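Local coordinates for hydrogenase maturation factor (Thermoanaerobacter tengcongensis, PDB 3VTI) that accepts a carbamoyl group from HypF as a thiocarbamate and dehydrates it with ATP to a nitrile, during maturation of [NiFe]-hydrogenases, at the interface of chains A and B. Numbering follows the deposited sequence. Chains: chain A/B, Hydrogenase maturation factor.

Contact 1: the interface of chains A and B. Residues chain A 8, 12, 14, 17; chain B 73, 75, 90, 93-94, 104, 106.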
loop_
_atom_site.group_PDB
_atom_site.type_symbol
_atom_site.label_atom_id
_atom_site.label_comp_id
_atom_site.label_asym_id
_atom_site.label_seq_id
_atom_site.Cartn_x
_atom_site.Cartn_y
_atom_site.Cartn_z
ATOM N N PHE A 8 14.062 5.070 10.974
ATOM C CA PHE A 8 14.387 3.672 10.688
ATOM C C PHE A 8 15.822 3.350 11.112
ATOM O O PHE A 8 16.060 2.379 11.834
ATOM C CB PHE A 8 14.172 3.384 9.190
ATOM C CG PHE A 8 14.551 1.987 8.756
ATOM C CD1 PHE A 8 15.877 1.650 8.493
ATOM C CD2 PHE A 8 13.573 1.019 8.568
ATOM C CE1 PHE A 8 16.219 0.363 8.077
ATOM C CE2 PHE A 8 13.904 -0.261 8.150
ATOM C CZ PHE A 8 15.227 -0.593 7.906
ATOM N N PHE A 12 16.669 0.510 14.255
ATOM C CA PHE A 12 17.241 -0.763 13.833
ATOM C C PHE A 12 18.768 -0.675 13.630
ATOM O O PHE A 12 19.350 -1.431 12.844
ATOM C CB PHE A 12 16.523 -1.292 12.581
ATOM C CG PHE A 12 15.016 -1.258 12.685
ATOM C CD1 PHE A 12 14.361 -1.912 13.727
ATOM C CD2 PHE A 12 14.258 -0.565 11.743
ATOM C CE1 PHE A 12 12.982 -1.872 13.831
ATOM C CE2 PHE A 12 12.874 -0.525 11.834
ATOM C CZ PHE A 12 12.231 -1.182 12.880
ATOM N N ASN A 14 22.452 -1.164 13.556
ATOM C CA ASN A 14 23.378 -2.294 13.652
ATOM C C ASN A 14 24.387 -2.262 12.484
ATOM O O ASN A 14 24.322 -1.375 11.627
ATOM C CB ASN A 14 22.627 -3.639 13.761
ATOM C CG ASN A 14 21.715 -3.918 12.568
ATOM O OD1 ASN A 14 22.096 -3.719 11.418
ATOM N ND2 ASN A 14 20.513 -4.405 12.843
ATOM N N ILE A 17 22.654 -2.483 8.922
ATOM C CA ILE A 17 21.928 -1.269 8.577
ATOM C C ILE A 17 22.872 -0.098 8.279
ATOM O O ILE A 17 22.750 0.533 7.229
ATOM C CB ILE A 17 20.881 -0.905 9.676
ATOM C CG1 ILE A 17 19.827 -2.018 9.809
ATOM C CG2 ILE A 17 20.227 0.454 9.406
ATOM C CD1 ILE A 17 19.068 -2.364 8.525
ATOM N N ALA B 73 12.344 -5.334 7.350
ATOM C CA ALA B 73 11.187 -4.510 7.665
ATOM C C ALA B 73 10.951 -3.535 6.533
ATOM O O ALA B 73 11.831 -2.747 6.185
ATOM C CB ALA B 73 11.399 -3.763 8.971
ATOM N N PHE B 75 8.194 -0.587 5.062
ATOM C CA PHE B 75 7.175 0.341 5.512
ATOM C C PHE B 75 6.521 1.048 4.343
ATOM O O PHE B 75 7.206 1.613 3.477
ATOM C CB PHE B 75 7.786 1.387 6.442
ATOM C CG PHE B 75 8.318 0.826 7.708
ATOM C CD1 PHE B 75 9.601 0.296 7.766
ATOM C CD2 PHE B 75 7.541 0.827 8.858
ATOM C CE1 PHE B 75 10.099 -0.223 8.952
ATOM C CE2 PHE B 75 8.038 0.307 10.057
ATOM C CZ PHE B 75 9.313 -0.218 10.099
ATOM N N VAL B 90 8.202 1.963 15.700
ATOM C CA VAL B 90 9.552 1.479 15.449
ATOM C C VAL B 90 10.259 1.059 16.747
ATOM O O VAL B 90 10.977 0.059 16.769
ATOM C CB VAL B 90 10.364 2.531 14.659
ATOM C CG1 VAL B 90 11.796 2.128 14.557
ATOM C CG2 VAL B 90 9.799 2.672 13.256
ATOM N N MET B 93 9.193 -2.295 17.770
ATOM C CA MET B 93 9.816 -3.272 16.899
ATOM C C MET B 93 11.190 -3.650 17.425
ATOM O O MET B 93 11.497 -4.837 17.562
ATOM C CB MET B 93 9.898 -2.751 15.460
ATOM C CG MET B 93 8.544 -2.638 14.782
ATOM S SD MET B 93 8.578 -2.191 13.038
ATOM C CE MET B 93 9.160 -3.703 12.292
ATOM N N ALA B 94 11.995 -2.640 17.752
ATOM C CA ALA B 94 13.372 -2.852 18.217
ATOM C C ALA B 94 13.430 -3.575 19.557
ATOM O O ALA B 94 14.403 -4.269 19.852
ATOM C CB ALA B 94 14.121 -1.525 18.301
ATOM N N ILE B 104 16.992 -6.654 12.719
ATOM C CA ILE B 104 16.527 -6.145 11.434
ATOM C C ILE B 104 17.772 -5.795 10.611
ATOM O O ILE B 104 18.514 -4.886 10.975
ATOM C CB ILE B 104 15.560 -4.934 11.604
ATOM C CG1 ILE B 104 14.176 -5.401 12.073
ATOM C CG2 ILE B 104 15.380 -4.185 10.294
ATOM C CD1 ILE B 104 14.065 -5.694 13.544
ATOM N N ALA B 106 17.890 -5.616 6.899
ATOM C CA ALA B 106 17.620 -4.896 5.655
ATOM C C ALA B 106 16.203 -4.392 5.709
ATOM O O ALA B 106 15.375 -4.952 6.425
ATOM C CB ALA B 106 17.819 -5.809 4.431
#
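With its CG anti to the carbonyl carbon and beside the backbone N (chi1 -48°), A:Phe12 sends its ring from the loop after helix 4-11 into chain B, while A:Phe8, its CG anti to the backbone N (chi1 177°), turns its ring toward B:Phe75. The A:Phe12 ring fits between strand 103-112 and helix 83-100 of the partner. B:Ile104 spreads over one face of it, CG2 at 3.8 Å from CG of A:Phe12 and CD1 above the CD1 side of the same ring. From the helix, CB of B:Met93 meets the ring edge in plane, 3.6 Å from CE1 of A:Phe12, and CG1 of B:Val90 comes to the tip at CZ. B:Phe75 touches both aromatics: its CZ meets A:Phe12 tip to tip, and its CE1 sits at the edge of the A:Phe8 ring, 3.7 Å from CD2 of A:Phe8. A polar contact comes from A:Asn14, whose ND2 donates to the backbone O of B:Ile104 at 2.8 Å, nearly straight at the hydrogen (169°) but from above the carbonyl plane. OD1 of A:Asn14 accepts from the N of A:Ile17, which fixes the rotation of the amide. This N-terminal segment probably helps fasten one HypE subunit onto the AIR synthase-like N-terminal domain of the other.

Contact 2: the interface of chains A and B. Residues chain A 34-36, 38; chain B 108, 110.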
loop_
_atom_site.group_PDB
_atom_site.type_symbol
_atom_site.label_atom_id
_atom_site.label_comp_id
_atom_site.label_asym_id
_atom_site.label_seq_id
_atom_site.Cartn_x
_atom_site.Cartn_y
_atom_site.Cartn_z
ATOM N N THR A 34 14.812 -6.676 0.712
ATOM C CA THR A 34 13.376 -6.493 0.614
ATOM C C THR A 34 13.053 -5.168 -0.057
ATOM O O THR A 34 13.782 -4.207 0.109
ATOM C CB THR A 34 12.662 -6.594 1.984
ATOM O OG1 THR A 34 11.242 -6.578 1.777
ATOM C CG2 THR A 34 13.056 -5.442 2.909
ATOM N N ASP A 35 11.968 -5.135 -0.820
ATOM C CA ASP A 35 11.484 -3.896 -1.414
ATOM C C ASP A 35 9.970 -3.909 -1.609
ATOM O O ASP A 35 9.383 -4.930 -1.946
ATOM C CB ASP A 35 12.177 -3.628 -2.749
ATOM C CG ASP A 35 12.252 -2.149 -3.077
ATOM O OD1 ASP A 35 11.858 -1.335 -2.225
ATOM O OD2 ASP A 35 12.721 -1.790 -4.179
ATOM N N SER A 36 9.350 -2.757 -1.385
ATOM C CA SER A 36 7.930 -2.561 -1.687
ATOM C C SER A 36 7.797 -1.854 -3.024
ATOM O O SER A 36 8.716 -1.151 -3.454
ATOM C CB SER A 36 7.231 -1.755 -0.592
ATOM O OG SER A 36 7.132 -2.502 0.605
ATOM N N THR A 38 5.066 0.446 -5.328
ATOM C CA THR A 38 3.877 1.277 -5.168
ATOM C C THR A 38 3.609 2.116 -6.421
ATOM O O THR A 38 2.888 3.104 -6.377
ATOM C CB THR A 38 4.033 2.207 -3.947
ATOM O OG1 THR A 38 5.219 2.991 -4.102
ATOM C CG2 THR A 38 4.150 1.406 -2.661
ATOM N N ASP B 108 13.057 -1.329 3.751
ATOM C CA ASP B 108 12.637 -0.320 2.785
ATOM C C ASP B 108 11.584 0.586 3.396
ATOM O O ASP B 108 10.882 0.196 4.328
ATOM C CB ASP B 108 12.090 -0.952 1.501
ATOM C CG ASP B 108 11.884 0.081 0.388
ATOM O OD1 ASP B 108 12.885 0.723 -0.022
ATOM O OD2 ASP B 108 10.725 0.255 -0.064
ATOM N N LYS B 110 8.658 3.504 1.999
ATOM C CA LYS B 110 7.935 4.158 0.909
ATOM C C LYS B 110 6.878 5.119 1.468
ATOM O O LYS B 110 6.094 4.755 2.351
ATOM C CB LYS B 110 7.249 3.118 0.002
ATOM C CG LYS B 110 8.158 2.264 -0.886
ATOM C CD LYS B 110 8.762 3.066 -2.045
ATOM C CE LYS B 110 9.393 2.168 -3.107
ATOM N NZ LYS B 110 10.686 1.521 -2.688
HETATM O O HOH W 1 10.655 0.033 -5.264
HETATM O O HOH W 2 8.501 -0.327 2.080
#
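Charge governs the meeting of A:Asp35 with B:Lys110, in a patch where strand 30-37 of one HypE subunit faces strand 103-112 of the other. These residues of the AIR synthase-type domain may border the nucleotide and metal site, and the patch links the two subunits' strands by charge and water. NZ of B:Lys110 forms a salt bridge with OD1 of A:Asp35 at 3.1 Å, its hydrogen bond weak, and another within its own chain to OD2 of B:Asp108 at 2.9 Å, met on the syn side of that carboxylate. The lysine chain, bent at chi2 and chi4 (both -72°), curls back to set its amino group beside this close pair of oxygens, touching both. OD1 of A:Asp35 and OD2 of B:Asp108, two acceptors, are modelled 2.9 Å apart with the carboxylate planes turned 82° to each other, a closeness that is doubtful at this resolution.

Hydrogen bonding to the backbone is slighter: NZ of B:Lys110 makes a weak bond to the O of A:Ser36.

Among looser packing contacts, the lysine's methylenes pass A:Ser36, CG near its CB and CE near its O, and CD of B:Lys110 comes near the hydroxyl OG1 of A:Thr38.

Water completes the patch. Water 1 joins NZ of B:Lys110 to the O of A:Ser36 and to OD2 of A:Asp35. Water 2 lies 3.0 Å from OG of A:Ser36 and 3.1 Å from OD2 of B:Asp108.

Contact 3: the interface of chains A and B. Residues chain A 73, 75, 90, 93-94, 104, 108-109; chain B 7-8, 11-12.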
loop_
_atom_site.group_PDB
_atom_site.type_symbol
_atom_site.label_atom_id
_atom_site.label_comp_id
_atom_site.label_asym_id
_atom_site.label_seq_id
_atom_site.Cartn_x
_atom_site.Cartn_y
_atom_site.Cartn_z
ATOM N N ALA A 73 6.726 -13.187 -1.880
ATOM C CA ALA A 73 5.826 -12.230 -2.513
ATOM C C ALA A 73 4.645 -11.911 -1.606
ATOM O O ALA A 73 3.844 -12.784 -1.287
ATOM C CB ALA A 73 5.351 -12.738 -3.870
ATOM N N PHE A 75 1.280 -9.463 -1.125
ATOM C CA PHE A 75 0.307 -8.673 -1.855
ATOM C C PHE A 75 -0.668 -8.028 -0.884
ATOM O O PHE A 75 -1.249 -8.707 -0.033
ATOM C CB PHE A 75 -0.495 -9.559 -2.802
ATOM C CG PHE A 75 0.326 -10.277 -3.826
ATOM C CD1 PHE A 75 0.842 -11.548 -3.560
ATOM C CD2 PHE A 75 0.552 -9.706 -5.070
ATOM C CE1 PHE A 75 1.589 -12.228 -4.506
ATOM C CE2 PHE A 75 1.300 -10.372 -6.025
ATOM C CZ PHE A 75 1.820 -11.646 -5.741
ATOM N N VAL A 90 0.200 -11.320 -11.696
ATOM C CA VAL A 90 0.744 -12.587 -11.221
ATOM C C VAL A 90 1.491 -13.322 -12.344
ATOM O O VAL A 90 2.613 -13.794 -12.139
ATOM C CB VAL A 90 -0.372 -13.460 -10.563
ATOM C CG1 VAL A 90 0.156 -14.803 -10.116
ATOM C CG2 VAL A 90 -0.963 -12.732 -9.358
ATOM N N MET A 93 4.762 -11.723 -12.946
ATOM C CA MET A 93 5.644 -12.185 -11.882
ATOM C C MET A 93 6.162 -13.588 -12.165
ATOM O O MET A 93 7.359 -13.847 -12.014
ATOM C CB MET A 93 4.941 -12.151 -10.520
ATOM C CG MET A 93 4.586 -10.767 -10.038
ATOM S SD MET A 93 3.900 -10.750 -8.386
ATOM C CE MET A 93 5.364 -10.706 -7.362
ATOM N N ALA A 94 5.281 -14.493 -12.582
ATOM C CA ALA A 94 5.717 -15.845 -12.921
ATOM C C ALA A 94 6.776 -15.823 -14.030
ATOM O O ALA A 94 7.811 -16.476 -13.907
ATOM C CB ALA A 94 4.535 -16.725 -13.312
ATOM N N ILE A 104 9.620 -18.215 -6.342
ATOM C CA ILE A 104 8.879 -17.634 -5.222
ATOM C C ILE A 104 8.395 -18.770 -4.338
ATOM O O ILE A 104 7.609 -19.615 -4.769
ATOM C CB ILE A 104 7.703 -16.748 -5.691
ATOM C CG1 ILE A 104 8.227 -15.625 -6.593
ATOM C CG2 ILE A 104 6.924 -16.185 -4.488
ATOM C CD1 ILE A 104 7.195 -15.021 -7.474
ATOM N N ASP A 108 2.262 -14.030 1.047
ATOM C CA ASP A 108 1.113 -13.608 1.815
ATOM C C ASP A 108 0.201 -12.810 0.908
ATOM O O ASP A 108 0.667 -12.160 -0.025
ATOM C CB ASP A 108 1.545 -12.757 3.011
ATOM C CG ASP A 108 0.406 -12.496 3.981
ATOM O OD1 ASP A 108 -0.317 -13.460 4.348
ATOM O OD2 ASP A 108 0.229 -11.320 4.374
ATOM N N THR A 109 -1.099 -12.893 1.176
ATOM C CA THR A 109 -2.081 -12.034 0.535
ATOM C C THR A 109 -3.032 -11.473 1.591
ATOM O O THR A 109 -3.598 -12.214 2.395
ATOM C CB THR A 109 -2.884 -12.777 -0.551
ATOM O OG1 THR A 109 -3.348 -14.030 -0.035
ATOM C CG2 THR A 109 -2.030 -13.046 -1.775
ATOM N N VAL B 7 -5.313 -17.709 -6.864
ATOM C CA VAL B 7 -4.517 -17.243 -8.009
ATOM C C VAL B 7 -3.020 -17.366 -7.696
ATOM O O VAL B 7 -2.233 -17.809 -8.540
ATOM C CB VAL B 7 -4.852 -15.772 -8.386
ATOM C CG1 VAL B 7 -4.181 -15.377 -9.698
ATOM C CG2 VAL B 7 -6.356 -15.564 -8.476
ATOM N N PHE B 8 -2.657 -16.980 -6.472
ATOM C CA PHE B 8 -1.308 -17.138 -5.925
ATOM C C PHE B 8 -0.809 -18.583 -6.058
ATOM O O PHE B 8 0.325 -18.816 -6.481
ATOM C CB PHE B 8 -1.295 -16.696 -4.449
ATOM C CG PHE B 8 0.058 -16.787 -3.780
ATOM C CD1 PHE B 8 0.511 -17.994 -3.242
ATOM C CD2 PHE B 8 0.873 -15.657 -3.668
ATOM C CE1 PHE B 8 1.761 -18.076 -2.619
ATOM C CE2 PHE B 8 2.125 -15.728 -3.046
ATOM C CZ PHE B 8 2.567 -16.938 -2.519
ATOM N N ALA B 11 -0.354 -19.891 -10.248
ATOM C CA ALA B 11 0.714 -19.270 -11.049
ATOM C C ALA B 11 2.125 -19.377 -10.432
ATOM O O ALA B 11 3.121 -19.392 -11.165
ATOM C CB ALA B 11 0.372 -17.829 -11.379
ATOM N N PHE B 12 2.212 -19.436 -9.101
ATOM C CA PHE B 12 3.478 -19.769 -8.435
ATOM C C PHE B 12 3.464 -21.220 -7.934
ATOM O O PHE B 12 3.810 -21.495 -6.784
ATOM C CB PHE B 12 3.804 -18.796 -7.289
ATOM C CG PHE B 12 3.709 -17.341 -7.667
ATOM C CD1 PHE B 12 4.272 -16.867 -8.852
ATOM C CD2 PHE B 12 3.069 -16.440 -6.824
ATOM C CE1 PHE B 12 4.175 -15.527 -9.198
ATOM C CE2 PHE B 12 2.974 -15.098 -7.160
ATOM C CZ PHE B 12 3.531 -14.642 -8.349
#
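B:Phe12 packs against A:Ile104 and A:Met93 between helix 83-100 and strand 103-112 of chain A, in the AIR synthase-related N-terminal domain of this HypE-family protein. Its ring receives a methyl group on one face: CD1 of A:Ile104 stands 3.7 Å from the centroid of the B:Phe12 ring in a CH-pi contact, offset toward the rim. The methyl reaches that place because CD1 of A:Ile104 is extended at chi2 (159°). Around the edge of the same ring, in its plane, come CB of A:Met93, 3.6 Å from CZ of B:Phe12, and CZ of A:Phe75, which meets CE2 of the ring tip to tip at 3.9 Å.

A:Val90 covers the join between helix 4-11 and this ring. Its CG1, anti to the backbone N (chi1 178°), packs against CB of B:Ala11 and also reaches CZ of B:Phe12 at 3.8 Å.

B:Phe8 turns toward the partner's strand 66-78, and there it and A:Phe75 meet edge to edge, CD2 of B:Phe8 lying 3.6 Å from CE1 of A:Phe75. CD2 of B:Phe12, from the same chain, rests over the rim of one face of the B:Phe8 ring, and CE2 of B:Phe8 passes 3.8 Å from the backbone O of A:Ala73.

Contact 4: the interface of chains A and B. Residues chain A 38, 116-118, 121; chain B 76, 112, 116-117, 121.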
loop_
_atom_site.group_PDB
_atom_site.type_symbol
_atom_site.label_atom_id
_atom_site.label_comp_id
_atom_site.label_asym_id
_atom_site.label_seq_id
_atom_site.Cartn_x
_atom_site.Cartn_y
_atom_site.Cartn_z
ATOM N N THR A 38 5.066 0.446 -5.328
ATOM C CA THR A 38 3.877 1.277 -5.168
ATOM C C THR A 38 3.609 2.116 -6.421
ATOM O O THR A 38 2.888 3.104 -6.377
ATOM C CB THR A 38 4.033 2.207 -3.947
ATOM O OG1 THR A 38 5.219 2.991 -4.102
ATOM C CG2 THR A 38 4.150 1.406 -2.661
ATOM N N SER A 116 -8.603 1.763 1.406
ATOM C CA SER A 116 -7.514 1.645 2.372
ATOM C C SER A 116 -6.179 1.435 1.668
ATOM O O SER A 116 -5.123 1.510 2.296
ATOM C CB SER A 116 -7.789 0.520 3.372
ATOM O OG SER A 116 -8.845 0.878 4.250
ATOM N N VAL A 117 -6.252 1.226 0.360
ATOM C CA VAL A 117 -5.074 1.189 -0.481
ATOM C C VAL A 117 -5.476 1.429 -1.925
ATOM O O VAL A 117 -6.477 0.891 -2.373
ATOM C CB VAL A 117 -4.311 -0.142 -0.306
ATOM C CG1 VAL A 117 -4.997 -1.295 -1.012
ATOM C CG2 VAL A 117 -2.906 0.008 -0.753
ATOM N N ASP A 118 -4.718 2.254 -2.642
ATOM C CA ASP A 118 -4.975 2.496 -4.062
ATOM C C ASP A 118 -4.662 1.228 -4.869
ATOM O O ASP A 118 -3.533 1.014 -5.312
ATOM C CB ASP A 118 -4.172 3.704 -4.578
ATOM C CG ASP A 118 -4.658 4.215 -5.950
ATOM O OD1 ASP A 118 -5.748 3.817 -6.409
ATOM O OD2 ASP A 118 -3.937 5.037 -6.570
ATOM N N PHE A 121 -0.583 -2.916 -3.687
ATOM C CA PHE A 121 0.866 -2.841 -3.451
ATOM C C PHE A 121 1.446 -4.240 -3.347
ATOM O O PHE A 121 0.757 -5.180 -2.943
ATOM C CB PHE A 121 1.213 -2.062 -2.175
ATOM C CG PHE A 121 0.746 -0.634 -2.180
ATOM C CD1 PHE A 121 0.834 0.144 -3.329
ATOM C CD2 PHE A 121 0.243 -0.058 -1.028
ATOM C CE1 PHE A 121 0.409 1.453 -3.334
ATOM C CE2 PHE A 121 -0.183 1.255 -1.023
ATOM C CZ PHE A 121 -0.107 2.012 -2.175
ATOM N N ILE B 76 5.193 1.015 4.323
ATOM C CA ILE B 76 4.422 1.779 3.357
ATOM C C ILE B 76 3.605 2.777 4.172
ATOM O O ILE B 76 2.729 2.394 4.939
ATOM C CB ILE B 76 3.543 0.880 2.452
ATOM C CG1 ILE B 76 4.398 -0.196 1.768
ATOM C CG2 ILE B 76 2.835 1.721 1.402
ATOM C CD1 ILE B 76 3.610 -1.267 1.027
ATOM N N VAL B 112 3.616 7.335 0.301
ATOM C CA VAL B 112 2.620 7.464 -0.763
ATOM C C VAL B 112 1.672 8.640 -0.513
ATOM O O VAL B 112 1.520 9.084 0.624
ATOM C CB VAL B 112 1.795 6.169 -0.949
ATOM C CG1 VAL B 112 2.699 4.996 -1.351
ATOM C CG2 VAL B 112 0.998 5.849 0.308
ATOM N N SER B 116 -3.883 7.088 -0.310
ATOM C CA SER B 116 -3.370 5.913 -1.044
ATOM C C SER B 116 -3.057 4.721 -0.134
ATOM O O SER B 116 -3.052 3.580 -0.579
ATOM C CB SER B 116 -2.138 6.278 -1.880
ATOM O OG SER B 116 -2.499 6.946 -3.079
ATOM N N VAL B 117 -2.772 4.998 1.133
ATOM C CA VAL B 117 -2.629 3.968 2.163
ATOM C C VAL B 117 -3.356 4.529 3.355
ATOM O O VAL B 117 -3.386 5.747 3.543
ATOM C CB VAL B 117 -1.154 3.743 2.605
ATOM C CG1 VAL B 117 -1.044 2.531 3.516
ATOM C CG2 VAL B 117 -0.251 3.548 1.429
ATOM N N PHE B 121 1.292 0.579 6.492
ATOM C CA PHE B 121 1.336 -0.875 6.404
ATOM C C PHE B 121 2.760 -1.315 6.625
ATOM O O PHE B 121 3.690 -0.635 6.210
ATOM C CB PHE B 121 0.836 -1.376 5.047
ATOM C CG PHE B 121 -0.654 -1.223 4.850
ATOM C CD1 PHE B 121 -1.525 -1.225 5.940
ATOM C CD2 PHE B 121 -1.189 -1.083 3.571
ATOM C CE1 PHE B 121 -2.905 -1.072 5.764
ATOM C CE2 PHE B 121 -2.581 -0.931 3.388
ATOM C CZ PHE B 121 -3.431 -0.940 4.490
#
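A:Phe121 packs against B:Ile76 and B:Val117 where strand 120-130 and the loop before it meet the partner chain. At the root of the side chain, CB of A:Phe121 lies 4.1 Å from CD1 of B:Ile76. CG stands anti to the carbonyl carbon (chi1 -61°), a turn that sends the ring toward chain B. Along the ring, CD2 of A:Phe121 meets both CG2 and CD1 of B:Ile76. CE2 then reaches CG2 of B:Val117 at 3.4 Å, while CG2 of B:Ile76 remains near the same ring atom. At the tip, CZ of A:Phe121 approaches the backbone O of B:Ser116 at 3.7 Å and keeps contact with CG2 of B:Val117. From within chain A the CG2 methyl of A:Thr38 rests over the rim of one ring face and in turn touches CG1 of B:Val112.

Beside this nonpolar packing the two loops pair as backbones: A:Val117 and B:Val117 form an antiparallel beta bridge close to the two-fold axis, and with the phenylalanine packing probably help close the centre of the HypE pair. On the other side of that axis, CE2 of B:Phe121 likewise nears the O of A:Ser116. The backbone N of A:Asp118 donates to the O of B:Ser116 at 3.0 Å (152° at the hydrogen).

Contacts 1 and 3 are largely corresponding halves of the two-fold interface, not identical in detail, and their C-alpha centres lie about 26 Å apart. Contact 4, at the paired loops, is about 20 Å from contact 1 and 18 Å from contact 3, as expected of a patch near the axis. Contact 2 sits about 13 Å from contact 1 and 11 Å from contact 4, with which it shares A:Thr38. Strand 103-112 contributes to every contact, supplying nonpolar and charged contacts in turn, while the following loop supplies the backbone pairing, consistent with an extensive HypE dimer within the assembly with HypF.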